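4-alpha-glucanotransferase (PDB 6M6T) is an amylomaltase, also called disproportionating enzyme, of the 4-alpha-glucanotransferase family, which is built on a TIM-barrel fold and binds glycan. Local coordinates at residues D163-I167 against R168-E172; W229-P232 against E233-K236. All coordinates share one frame; numbering follows the deposited sequence.

Contact 1. Residues D163-I167 against R168-E172; sequences DKAII and RREEE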
loop_
_atom_site.group_PDB
_atom_site.type_symbol
_atom_site.label_atom_id
_atom_site.label_comp_id
_atom_site.label_asym_id
_atom_site.label_seq_id
_atom_site.Cartn_x
_atom_site.Cartn_y
_atom_site.Cartn_z
ATOM N N ASP A 163 2.719 9.452 -30.337
ATOM C CA ASP A 163 1.579 9.403 -31.244
ATOM C C ASP A 163 0.361 9.974 -30.513
ATOM O O ASP A 163 -0.289 9.292 -29.712
ATOM C CB ASP A 163 1.378 7.967 -31.715
ATOM C CG ASP A 163 0.281 7.821 -32.725
ATOM O OD1 ASP A 163 -0.308 8.840 -33.142
ATOM O OD2 ASP A 163 0.008 6.666 -33.102
ATOM N N LYS A 164 0.058 11.237 -30.800
ATOM C CA LYS A 164 -1.079 11.901 -30.178
ATOM C C LYS A 164 -2.399 11.174 -30.439
ATOM O O LYS A 164 -3.322 11.269 -29.623
ATOM C CB LYS A 164 -1.142 13.353 -30.667
ATOM C CG LYS A 164 -0.379 14.344 -29.773
ATOM C CD LYS A 164 0.965 14.742 -30.382
ATOM C CE LYS A 164 1.968 15.173 -29.311
ATOM N NZ LYS A 164 3.317 15.487 -29.881
ATOM N N ALA A 165 -2.509 10.438 -31.543
ATOM C CA ALA A 165 -3.719 9.658 -31.787
ATOM C C ALA A 165 -3.917 8.609 -30.702
ATOM O O ALA A 165 -5.024 8.443 -30.173
ATOM C CB ALA A 165 -3.650 8.994 -33.163
ATOM N N ILE A 166 -2.847 7.884 -30.360
ATOM C CA ILE A 166 -2.972 6.840 -29.350
ATOM C C ILE A 166 -3.122 7.454 -27.965
ATOM O O ILE A 166 -3.766 6.868 -27.090
ATOM C CB ILE A 166 -1.789 5.847 -29.421
ATOM C CG1 ILE A 166 -2.207 4.490 -28.865
ATOM C CG2 ILE A 166 -0.581 6.344 -28.650
ATOM C CD1 ILE A 166 -3.410 3.894 -29.536
ATOM N N ILE A 167 -2.577 8.651 -27.749
ATOM C CA ILE A 167 -2.687 9.267 -26.433
ATOM C C ILE A 167 -4.146 9.549 -26.082
ATOM O O ILE A 167 -4.551 9.435 -24.918
ATOM C CB ILE A 167 -1.808 10.530 -26.380
ATOM C CG1 ILE A 167 -0.399 10.151 -25.912
ATOM C CG2 ILE A 167 -2.433 11.595 -25.499
ATOM C CD1 ILE A 167 0.623 11.245 -26.067
ATOM N N ARG A 168 -4.970 9.875 -27.069
ATOM C CA ARG A 168 -6.387 10.105 -26.827
ATOM C C ARG A 168 -7.260 9.047 -27.497
ATOM O O ARG A 168 -8.401 9.328 -27.871
ATOM C CB ARG A 168 -6.790 11.507 -27.280
ATOM C CG ARG A 168 -6.077 11.957 -28.528
ATOM C CD ARG A 168 -6.449 13.367 -28.901
ATOM N NE ARG A 168 -5.803 13.755 -30.147
ATOM C CZ ARG A 168 -4.553 14.191 -30.217
ATOM N NH1 ARG A 168 -3.825 14.279 -29.106
ATOM N NH2 ARG A 168 -4.030 14.529 -31.392
ATOM N N ARG A 169 -6.725 7.835 -27.658
ATOM C CA ARG A 169 -7.487 6.632 -28.012
ATOM C C ARG A 169 -8.461 6.858 -29.174
ATOM O O ARG A 169 -9.673 6.686 -29.043
ATOM C CB ARG A 169 -8.245 6.088 -26.795
ATOM C CG ARG A 169 -7.771 6.580 -25.450
ATOM C CD ARG A 169 -8.581 5.931 -24.357
ATOM N NE ARG A 169 -8.129 4.562 -24.146
ATOM C CZ ARG A 169 -8.776 3.473 -24.558
ATOM N NH1 ARG A 169 -9.936 3.593 -25.199
ATOM N NH2 ARG A 169 -8.262 2.264 -24.320
ATOM N N GLU A 170 -7.918 7.229 -30.331
ATOM C CA GLU A 170 -8.738 7.266 -31.539
ATOM C C GLU A 170 -8.837 5.852 -32.096
ATOM O O GLU A 170 -7.818 5.187 -32.285
ATOM C CB GLU A 170 -8.162 8.235 -32.576
ATOM C CG GLU A 170 -7.590 9.553 -32.008
ATOM C CD GLU A 170 -8.631 10.479 -31.333
ATOM O OE1 GLU A 170 -9.855 10.208 -31.420
ATOM O OE2 GLU A 170 -8.219 11.497 -30.720
ATOM N N GLU A 171 -10.065 5.387 -32.353
ATOM C CA GLU A 171 -10.300 3.948 -32.424
ATOM C C GLU A 171 -9.552 3.277 -33.570
ATOM O O GLU A 171 -9.286 2.070 -33.499
ATOM C CB GLU A 171 -11.802 3.654 -32.507
ATOM C CG GLU A 171 -12.550 3.781 -31.139
ATOM C CD GLU A 171 -12.342 2.586 -30.171
ATOM O OE1 GLU A 171 -12.977 2.569 -29.080
ATOM O OE2 GLU A 171 -11.549 1.668 -30.503
ATOM N N GLU A 172 -9.165 4.025 -34.602
ATOM C CA GLU A 172 -8.328 3.445 -35.650
ATOM C C GLU A 172 -6.904 3.215 -35.145
ATOM O O GLU A 172 -6.317 2.149 -35.374
ATOM C CB GLU A 172 -8.353 4.349 -36.891
ATOM C CG GLU A 172 -9.534 4.060 -37.852
ATOM C CD GLU A 172 -10.129 5.308 -38.530
ATOM O OE1 GLU A 172 -10.524 5.223 -39.720
ATOM O OE2 GLU A 172 -10.219 6.365 -37.865
#
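The guanidinium group of Arg168 lies against the backbone of Lys164, with Lys164 O over one face, 3.1 Å above its plane and displaced toward the rim, and with Ala165 N over the same face. Arg168 NH1 and Lys164 O are close, but at an angle that makes no hydrogen bond, so this carbonyl meets the face of the cation. Beside it, Lys164 CB sits 3.2 Å from Arg168 NH2, and the two side chains pass at a slant. Arg168 reaches back over the preceding turn because a chi1 of 37° tucks CG over its own backbone, from where the chain runs extended to NE. A salt bridge joins Arg168 NE to Glu170 OE2 (3.4 Å); a long, weak ion pair with Asp240 engages NH1. The Glu170 chain bends at chi2, and its CG rests 4.1 Å from Ala165 CB.

Glu170 N donates to Ala165 O over 3.1 Å in a nearly straight bond, the N-H···O angle being 166°. Inside this loop Arg169 N donates to Ile166 O at 3.2 Å, approaching from above the carbonyl plane. Arg168 N has two weak bonds, to Lys164 O and Ala165 O. At the other end, Asp163 caps the helix: its OD1 accepts from Ala165 N at 3.2 Å, while OD2 is hydrogen-bonded to Tyr177 OH. Ile166 and Ile167 are buried and pack on Trp161. With Arg169 as the C-prime residue at positive phi (47°), the paired bonds from Glu170 N and Arg169 N form a Schellman motif, which ends the short helix 164-167 and leads to Glu170, N-cap of helix 171-180.

Contact 2. Residues W229-P232 against E233-K236; sequences WTMP and ELFK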
loop_
_atom_site.group_PDB
_atom_site.type_symbol
_atom_site.label_atom_id
_atom_site.label_comp_id
_atom_site.label_asym_id
_atom_site.label_seq_id
_atom_site.Cartn_x
_atom_site.Cartn_y
_atom_site.Cartn_z
ATOM N N TRP A 229 -5.782 7.544 -18.948
ATOM C CA TRP A 229 -5.902 7.220 -20.362
ATOM C C TRP A 229 -7.351 6.925 -20.774
ATOM O O TRP A 229 -7.911 7.612 -21.638
ATOM C CB TRP A 229 -4.997 6.034 -20.675
ATOM C CG TRP A 229 -4.744 5.851 -22.112
ATOM C CD1 TRP A 229 -4.463 6.824 -23.023
ATOM C CD2 TRP A 229 -4.751 4.614 -22.829
ATOM N NE1 TRP A 229 -4.302 6.272 -24.260
ATOM C CE2 TRP A 229 -4.471 4.915 -24.173
ATOM C CE3 TRP A 229 -4.980 3.282 -22.468
ATOM C CZ2 TRP A 229 -4.397 3.930 -25.158
ATOM C CZ3 TRP A 229 -4.920 2.310 -23.449
ATOM C CH2 TRP A 229 -4.627 2.639 -24.777
ATOM N N THR A 230 -7.975 5.900 -20.172
ATOM C CA THR A 230 -9.301 5.466 -20.608
ATOM C C THR A 230 -10.439 6.291 -20.021
ATOM O O THR A 230 -11.551 6.269 -20.567
ATOM C CB THR A 230 -9.545 4.010 -20.228
ATOM O OG1 THR A 230 -9.810 3.940 -18.826
ATOM C CG2 THR A 230 -8.342 3.153 -20.541
ATOM N N MET A 231 -10.208 6.989 -18.912
ATOM C CA MET A 231 -11.270 7.713 -18.213
ATOM C C MET A 231 -10.767 9.090 -17.787
ATOM O O MET A 231 -10.738 9.416 -16.595
ATOM C CB MET A 231 -11.749 6.912 -17.005
ATOM C CG MET A 231 -12.470 5.607 -17.313
ATOM S SD MET A 231 -12.913 4.763 -15.766
ATOM C CE MET A 231 -11.337 4.036 -15.301
ATOM N N PRO A 232 -10.382 9.940 -18.747
ATOM C CA PRO A 232 -9.794 11.243 -18.379
ATOM C C PRO A 232 -10.761 12.178 -17.679
ATOM O O PRO A 232 -10.311 13.118 -17.005
ATOM C CB PRO A 232 -9.359 11.822 -19.730
ATOM C CG PRO A 232 -10.311 11.203 -20.712
ATOM C CD PRO A 232 -10.562 9.808 -20.205
ATOM N N GLU A 233 -12.073 11.949 -17.823
ATOM C CA GLU A 233 -13.122 12.810 -17.292
ATOM C C GLU A 233 -13.232 12.743 -15.772
ATOM O O GLU A 233 -14.088 13.427 -15.201
ATOM C CB GLU A 233 -14.455 12.438 -17.942
ATOM C CG GLU A 233 -14.915 11.011 -17.649
ATOM C CD GLU A 233 -14.401 9.964 -18.652
ATOM O OE1 GLU A 233 -14.946 8.832 -18.669
ATOM O OE2 GLU A 233 -13.460 10.260 -19.421
ATOM N N LEU A 234 -12.401 11.937 -15.110
ATOM C CA LEU A 234 -12.332 11.885 -13.656
ATOM C C LEU A 234 -11.338 12.886 -13.079
ATOM O O LEU A 234 -11.345 13.119 -11.857
ATOM C CB LEU A 234 -11.944 10.474 -13.182
ATOM C CG LEU A 234 -12.693 9.282 -13.773
ATOM C CD1 LEU A 234 -12.078 7.959 -13.324
ATOM C CD2 LEU A 234 -14.155 9.367 -13.401
ATOM N N PHE A 235 -10.495 13.482 -13.928
ATOM C CA PHE A 235 -9.387 14.321 -13.501
ATOM C C PHE A 235 -9.515 15.732 -14.071
ATOM O O PHE A 235 -10.314 16.002 -14.968
ATOM C CB PHE A 235 -8.043 13.707 -13.922
ATOM C CG PHE A 235 -7.853 12.294 -13.464
ATOM C CD1 PHE A 235 -8.347 11.232 -14.215
ATOM C CD2 PHE A 235 -7.172 12.019 -12.294
ATOM C CE1 PHE A 235 -8.174 9.911 -13.795
ATOM C CE2 PHE A 235 -6.995 10.705 -11.868
ATOM C CZ PHE A 235 -7.497 9.651 -12.621
ATOM N N LYS A 236 -8.734 16.642 -13.505
ATOM C CA LYS A 236 -8.571 17.982 -14.045
ATOM C C LYS A 236 -7.378 17.935 -14.987
ATOM O O LYS A 236 -6.242 18.195 -14.590
ATOM C CB LYS A 236 -8.355 18.991 -12.924
ATOM C CG LYS A 236 -9.514 19.148 -11.946
ATOM C CD LYS A 236 -9.166 20.140 -10.831
ATOM C CE LYS A 236 -10.376 20.362 -9.900
ATOM N NZ LYS A 236 -10.167 21.365 -8.806
HETATM O O HOH W 1 -10.003 16.034 -17.708
#
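Met231 O and Pro232 O supply the acceptors for this turn. Leu234 N donates to Met231 O in a weak bond of 3.4 Å, and Phe235 N donates to Pro232 O at 3.1 Å with an N-H···O angle of 163°, from above the carbonyl plane. A water lies within hydrogen-bonding distance of two carbonyls, 3.0 Å from Pro232 O and 2.8 Å from Phe235 O. The Phe235 ring presents its edge to Pro232 O, which lies in the ring plane.

Among the side chains, Leu234 CD1 packs 3.8 Å from Met231 CB, and both residues also touch Trp278. Glu233 folds back over the proline: a chi1 of 62° and a bend at chi2 turn the chain round until OE2 is laid beside Pro232 CD. Pro232 N has no hydrogen to offer, so this carboxylate oxygen gains no bond from it. Beyond the turn, Leu234 O accepts from His271 NE2, and Lys236 NZ forms a salt bridge with Glu306 and a hydrogen bond with Tyr304 OH. The 3-10 turn is therefore held mainly by two backbone bonds, one of them weak, while its side chains contribute apolar packing but no hydrogen bond between the segments.

Along the chain from the N terminus, contact 1 comes first and is complete before contact 2 begins; the two are in series, neither nesting nor crossing. Residues 163-172 make the turn between the short helix 164-167 and helix 171-180. After helix 182-208 and barrel strand 212-217, residues 229-236 carry the chain out of helix 226-230 toward strand 245-249 of the antiparallel sheet. The two turns meet directly, although their centres are about 15 Å apart: Trp229 NE1 probably donates to Ile166 O, and Arg169 forms a cation-pi pair with the Trp229 ring. Lys241 bridges them too, its NZ hydrogen-bonding Ile167 O and Trp229 O.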